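Local atomic coordinates of flavoprotein (Thermotoga maritima, PDB entry 5V8S), a protein that probably works as an oxidoreductase of the flavo-diiron family, passing electrons from an FMN-binding flavodoxin-like domain to a di-iron centre held in a metallo-beta-lactamase-like domain. Residues R339-L342 with L343-D347; L252-Y255 with V256-K260. The protein carries 1 engineered substitution. All coordinates share one frame; numbering follows the deposited sequence.

Interaction 1: residues R339-L342 with L343-D347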
loop_
_atom_site.group_PDB
_atom_site.type_symbol
_atom_site.label_atom_id
_atom_site.label_comp_id
_atom_site.label_asym_id
_atom_site.label_seq_id
_atom_site.Cartn_x
_atom_site.Cartn_y
_atom_site.Cartn_z
ATOM N N ARG A 339 3.091 8.534 -0.335
ATOM C CA ARG A 339 4.304 8.309 0.445
ATOM C C ARG A 339 4.917 6.952 0.105
ATOM O O ARG A 339 6.117 6.854 -0.186
ATOM C CB ARG A 339 4.020 8.396 1.944
ATOM C CG ARG A 339 5.290 8.288 2.775
ATOM C CD ARG A 339 4.993 8.036 4.243
ATOM N NE ARG A 339 4.349 6.745 4.447
ATOM C CZ ARG A 339 3.167 6.551 5.027
ATOM N NH1 ARG A 339 2.461 7.571 5.484
ATOM N NH2 ARG A 339 2.690 5.325 5.147
ATOM N N PHE A 340 4.103 5.893 0.135
ATOM C CA PHE A 340 4.616 4.558 -0.159
ATOM C C PHE A 340 5.239 4.527 -1.546
ATOM O O PHE A 340 6.332 3.994 -1.735
ATOM C CB PHE A 340 3.482 3.530 -0.055
ATOM C CG PHE A 340 3.919 2.104 -0.276
ATOM C CD1 PHE A 340 4.407 1.348 0.768
ATOM C CD2 PHE A 340 3.841 1.519 -1.529
ATOM C CE1 PHE A 340 4.805 0.039 0.574
ATOM C CE2 PHE A 340 4.242 0.215 -1.715
ATOM C CZ PHE A 340 4.709 -0.526 -0.661
ATOM N N THR A 341 4.544 5.100 -2.525
ATOM C CA THR A 341 5.032 5.103 -3.901
ATOM C C THR A 341 6.356 5.851 -4.012
ATOM O O THR A 341 7.307 5.350 -4.618
ATOM C CB THR A 341 3.974 5.711 -4.817
ATOM O OG1 THR A 341 2.805 4.907 -4.771
ATOM C CG2 THR A 341 4.474 5.770 -6.294
ATOM N N LEU A 342 6.429 7.056 -3.435
ATOM C CA LEU A 342 7.664 7.838 -3.487
ATOM C C LEU A 342 8.811 7.110 -2.799
ATOM O O LEU A 342 9.938 7.085 -3.312
ATOM C CB LEU A 342 7.450 9.206 -2.840
ATOM C CG LEU A 342 6.547 10.155 -3.627
ATOM C CD1 LEU A 342 6.271 11.409 -2.824
ATOM C CD2 LEU A 342 7.138 10.512 -4.971
ATOM N N LEU A 343 8.549 6.516 -1.631
ATOM C CA LEU A 343 9.622 5.799 -0.946
ATOM C C LEU A 343 10.103 4.605 -1.758
ATOM O O LEU A 343 11.299 4.321 -1.783
ATOM C CB LEU A 343 9.185 5.353 0.448
ATOM C CG LEU A 343 8.984 6.460 1.478
ATOM C CD1 LEU A 343 8.426 5.893 2.786
ATOM C CD2 LEU A 343 10.283 7.168 1.754
ATOM N N GLU A 344 9.189 3.893 -2.430
ATOM C CA GLU A 344 9.628 2.773 -3.257
ATOM C C GLU A 344 10.340 3.231 -4.522
ATOM O O GLU A 344 11.260 2.541 -4.977
ATOM C CB GLU A 344 8.475 1.832 -3.583
ATOM C CG GLU A 344 7.885 1.152 -2.351
ATOM C CD GLU A 344 8.918 0.481 -1.508
ATOM O OE1 GLU A 344 9.811 -0.190 -2.067
ATOM O OE2 GLU A 344 8.837 0.625 -0.275
ATOM N N ILE A 345 9.920 4.355 -5.125
ATOM C CA ILE A 345 10.668 4.889 -6.267
ATOM C C ILE A 345 12.083 5.245 -5.844
ATOM O O ILE A 345 13.055 4.924 -6.542
ATOM C CB ILE A 345 9.926 6.100 -6.879
ATOM C CG1 ILE A 345 8.679 5.623 -7.604
ATOM C CG2 ILE A 345 10.865 6.910 -7.833
ATOM C CD1 ILE A 345 7.731 6.748 -7.981
ATOM N N ILE A 346 12.230 5.876 -4.670
ATOM C CA ILE A 346 13.560 6.247 -4.186
ATOM C C ILE A 346 14.388 5.006 -3.904
ATOM O O ILE A 346 15.587 4.966 -4.196
ATOM C CB ILE A 346 13.437 7.134 -2.936
ATOM C CG1 ILE A 346 12.788 8.455 -3.313
ATOM C CG2 ILE A 346 14.787 7.352 -2.282
ATOM C CD1 ILE A 346 12.506 9.349 -2.088
ATOM N N ASP A 347 13.759 3.964 -3.359
ATOM C CA ASP A 347 14.498 2.756 -3.014
ATOM C C ASP A 347 14.905 1.955 -4.248
ATOM O O ASP A 347 16.013 1.392 -4.287
ATOM C CB ASP A 347 13.672 1.878 -2.086
ATOM C CG ASP A 347 14.499 0.766 -1.482
ATOM O OD1 ASP A 347 15.470 1.084 -0.759
ATOM O OD2 ASP A 347 14.186 -0.413 -1.736
#
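Phe-340 and Glu-344, one helical turn apart, make a CH-pi contact: CG of Glu-344 stands over one face of the ring, offset toward the rim, 3.8 Å from CE2 of Phe-340. The bend of the Glu-344 chain at chi2 (-52°) leaves CG over the face and sends the carboxylate past the ring, its plane 37° from the ring plane. Two contacts between alkyl groups follow the same i to i+4 spacing, each with its side chains lying side by side and pointing the same way. CD1 of Leu-343 rests 3.9 Å from CG of Arg-339 and lies at the edge of the guanidinium, near its plane; CD1 of Ile-345 touches the methyl CG2 of Thr-341 at 3.8 Å.

Beneath them run four alpha-helical backbone bonds. Leu-343 N to Arg-339 O (2.8 Å) is the straightest, at 167° at the hydrogen; Glu-344, Ile-345 and Ile-346 donate in turn to Phe-340, Thr-341 and Leu-342. OG1 of Thr-341 bonds back to Leu-337 O.

The charged ends reach across the dimer: NH2 of Arg-339 forms a salt bridge with OE2 of Glu-344 of the second subunit, and the reciprocal pair repeats it. Helix 336-348 is the crossover of the beta-alpha-beta unit between parallel strands 322-327 and 354-360; Leu-342 and Ile-345 pack on Phe-325 of the first strand, while Thr-341 leans on helix 310-316.

Interaction 2: residues L252-Y255 with V256-K260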
loop_
_atom_site.group_PDB
_atom_site.type_symbol
_atom_site.label_atom_id
_atom_site.label_comp_id
_atom_site.label_asym_id
_atom_site.label_seq_id
_atom_site.Cartn_x
_atom_site.Cartn_y
_atom_site.Cartn_z
ATOM N N LEU A 252 21.241 -9.167 -21.888
ATOM C CA LEU A 252 22.225 -8.410 -21.120
ATOM C C LEU A 252 22.138 -6.918 -21.438
ATOM O O LEU A 252 22.221 -6.078 -20.532
ATOM C CB LEU A 252 23.629 -8.983 -21.344
ATOM C CG LEU A 252 23.759 -10.426 -20.805
ATOM C CD1 LEU A 252 25.099 -11.067 -21.205
ATOM C CD2 LEU A 252 23.551 -10.527 -19.284
ATOM N N ASN A 253 21.962 -6.565 -22.719
ATOM C CA ASN A 253 21.818 -5.154 -23.072
ATOM C C ASN A 253 20.576 -4.557 -22.426
ATOM O O ASN A 253 20.587 -3.393 -22.025
ATOM C CB ASN A 253 21.744 -4.963 -24.590
ATOM C CG ASN A 253 23.032 -5.290 -25.296
ATOM O OD1 ASN A 253 24.111 -5.287 -24.707
ATOM N ND2 ASN A 253 22.923 -5.566 -26.577
ATOM N N HIS A 254 19.492 -5.335 -22.340
ATOM C CA HIS A 254 18.282 -4.843 -21.690
ATOM C C HIS A 254 18.527 -4.583 -20.207
ATOM O O HIS A 254 18.123 -3.541 -19.682
ATOM C CB HIS A 254 17.131 -5.831 -21.883
ATOM C CG HIS A 254 15.819 -5.335 -21.368
ATOM N ND1 HIS A 254 15.058 -4.422 -22.058
ATOM C CD2 HIS A 254 15.145 -5.606 -20.226
ATOM C CE1 HIS A 254 13.964 -4.152 -21.365
ATOM N NE2 HIS A 254 13.986 -4.865 -20.257
ATOM N N TYR A 255 19.206 -5.513 -19.523
ATOM C CA TYR A 255 19.529 -5.301 -18.109
ATOM C C TYR A 255 20.327 -4.014 -17.935
ATOM O O TYR A 255 20.049 -3.211 -17.048
ATOM C CB TYR A 255 20.310 -6.509 -17.550
ATOM C CG TYR A 255 19.447 -7.456 -16.767
ATOM C CD1 TYR A 255 18.469 -8.220 -17.399
ATOM C CD2 TYR A 255 19.568 -7.547 -15.391
ATOM C CE1 TYR A 255 17.636 -9.056 -16.681
ATOM C CE2 TYR A 255 18.742 -8.375 -14.663
ATOM C CZ TYR A 255 17.778 -9.124 -15.299
ATOM O OH TYR A 255 16.962 -9.928 -14.531
ATOM N N VAL A 256 21.305 -3.784 -18.810
ATOM C CA VAL A 256 22.136 -2.586 -18.704
ATOM C C VAL A 256 21.323 -1.333 -19.009
ATOM O O VAL A 256 21.457 -0.309 -18.324
ATOM C CB VAL A 256 23.369 -2.724 -19.619
ATOM C CG1 VAL A 256 24.102 -1.398 -19.738
ATOM C CG2 VAL A 256 24.296 -3.771 -19.071
ATOM N N SER A 257 20.467 -1.389 -20.032
ATOM C CA SER A 257 19.636 -0.237 -20.373
ATOM C C SER A 257 18.707 0.150 -19.226
ATOM O O SER A 257 18.531 1.339 -18.927
ATOM C CB SER A 257 18.814 -0.566 -21.618
ATOM O OG SER A 257 18.005 0.529 -21.963
ATOM N N VAL A 258 18.098 -0.839 -18.577
ATOM C CA VAL A 258 17.247 -0.557 -17.429
ATOM C C VAL A 258 18.072 0.022 -16.291
ATOM O O VAL A 258 17.671 1.002 -15.653
ATOM C CB VAL A 258 16.479 -1.825 -17.012
ATOM C CG1 VAL A 258 15.761 -1.632 -15.662
ATOM C CG2 VAL A 258 15.497 -2.216 -18.090
ATOM N N ALA A 259 19.230 -0.572 -16.005
ATOM C CA ALA A 259 20.066 -0.075 -14.917
ATOM C C ALA A 259 20.495 1.374 -15.143
ATOM O O ALA A 259 20.565 2.161 -14.188
ATOM C CB ALA A 259 21.282 -0.980 -14.731
ATOM N N LYS A 260 20.795 1.744 -16.397
ATOM C CA LYS A 260 21.205 3.108 -16.700
ATOM C C LYS A 260 20.019 4.048 -16.831
ATOM O O LYS A 260 20.221 5.263 -16.825
ATOM C CB LYS A 260 22.026 3.173 -17.993
ATOM C CG LYS A 260 23.375 2.485 -17.872
ATOM C CD LYS A 260 24.398 2.985 -18.880
ATOM C CE LYS A 260 23.890 2.885 -20.277
ATOM N NZ LYS A 260 25.015 2.748 -21.289
#
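Helix 248-260, an alpha helix that leads toward the flavodoxin-like domain, carries this contact in its last turns, where His-254 and Val-258 meet one turn apart in a CH-pi contact. Methyl CG2 of Val-258 sits over one face of the imidazole, 4.0 Å from the ring centroid and 24° off the normal, displaced toward the rim where NE2 lies. The His-254 ring swings toward the later turn because its CG is anti to the backbone N (chi1 -174°). NE2 itself is hydrogen-bonded to OG1 of Thr-207, which fixes the ring against helix 196-214.

Tyr-255 lies on the buried side, packed on Val-206, Tyr-209 and Ile-210 of that helix, with OH bonded to Gly-183 O; its side chain is about 9 Å from the mu-oxo-diiron centre at nearest atoms. Val-256 and Ala-259 instead pack on helix 218-228.

Val-256, Ser-257, Val-258 and Ala-259 donate their N-H groups to the carbonyls four residues earlier. Among these, Val-258 N to His-254 O is 2.9 Å long and nearly straight at 168°, and CG2 of Val-258 also lies 3.3 Å from that same carbonyl O.

Overall arrangement
Interaction 2 comes first along the chain, on helix 248-260, and interaction 1 follows on helix 336-348; their centres are 22 Å apart and their nearest atoms about 11 Å, without touching. Interaction 1 lies in the flavodoxin-like domain, on a crossover helix of its five-stranded parallel sheet. Interaction 2 lies on the helix just before strand 267-273, the first strand of that sheet in chain order, and packs against helices 196-214 and 218-228 on the di-iron side. Each helix bonds across to the other part, Val-258 O to Tyr-351 OH and Asp-347 O to His-216 ND1, so both border the domain junction; interaction 1 in addition faces the second subunit.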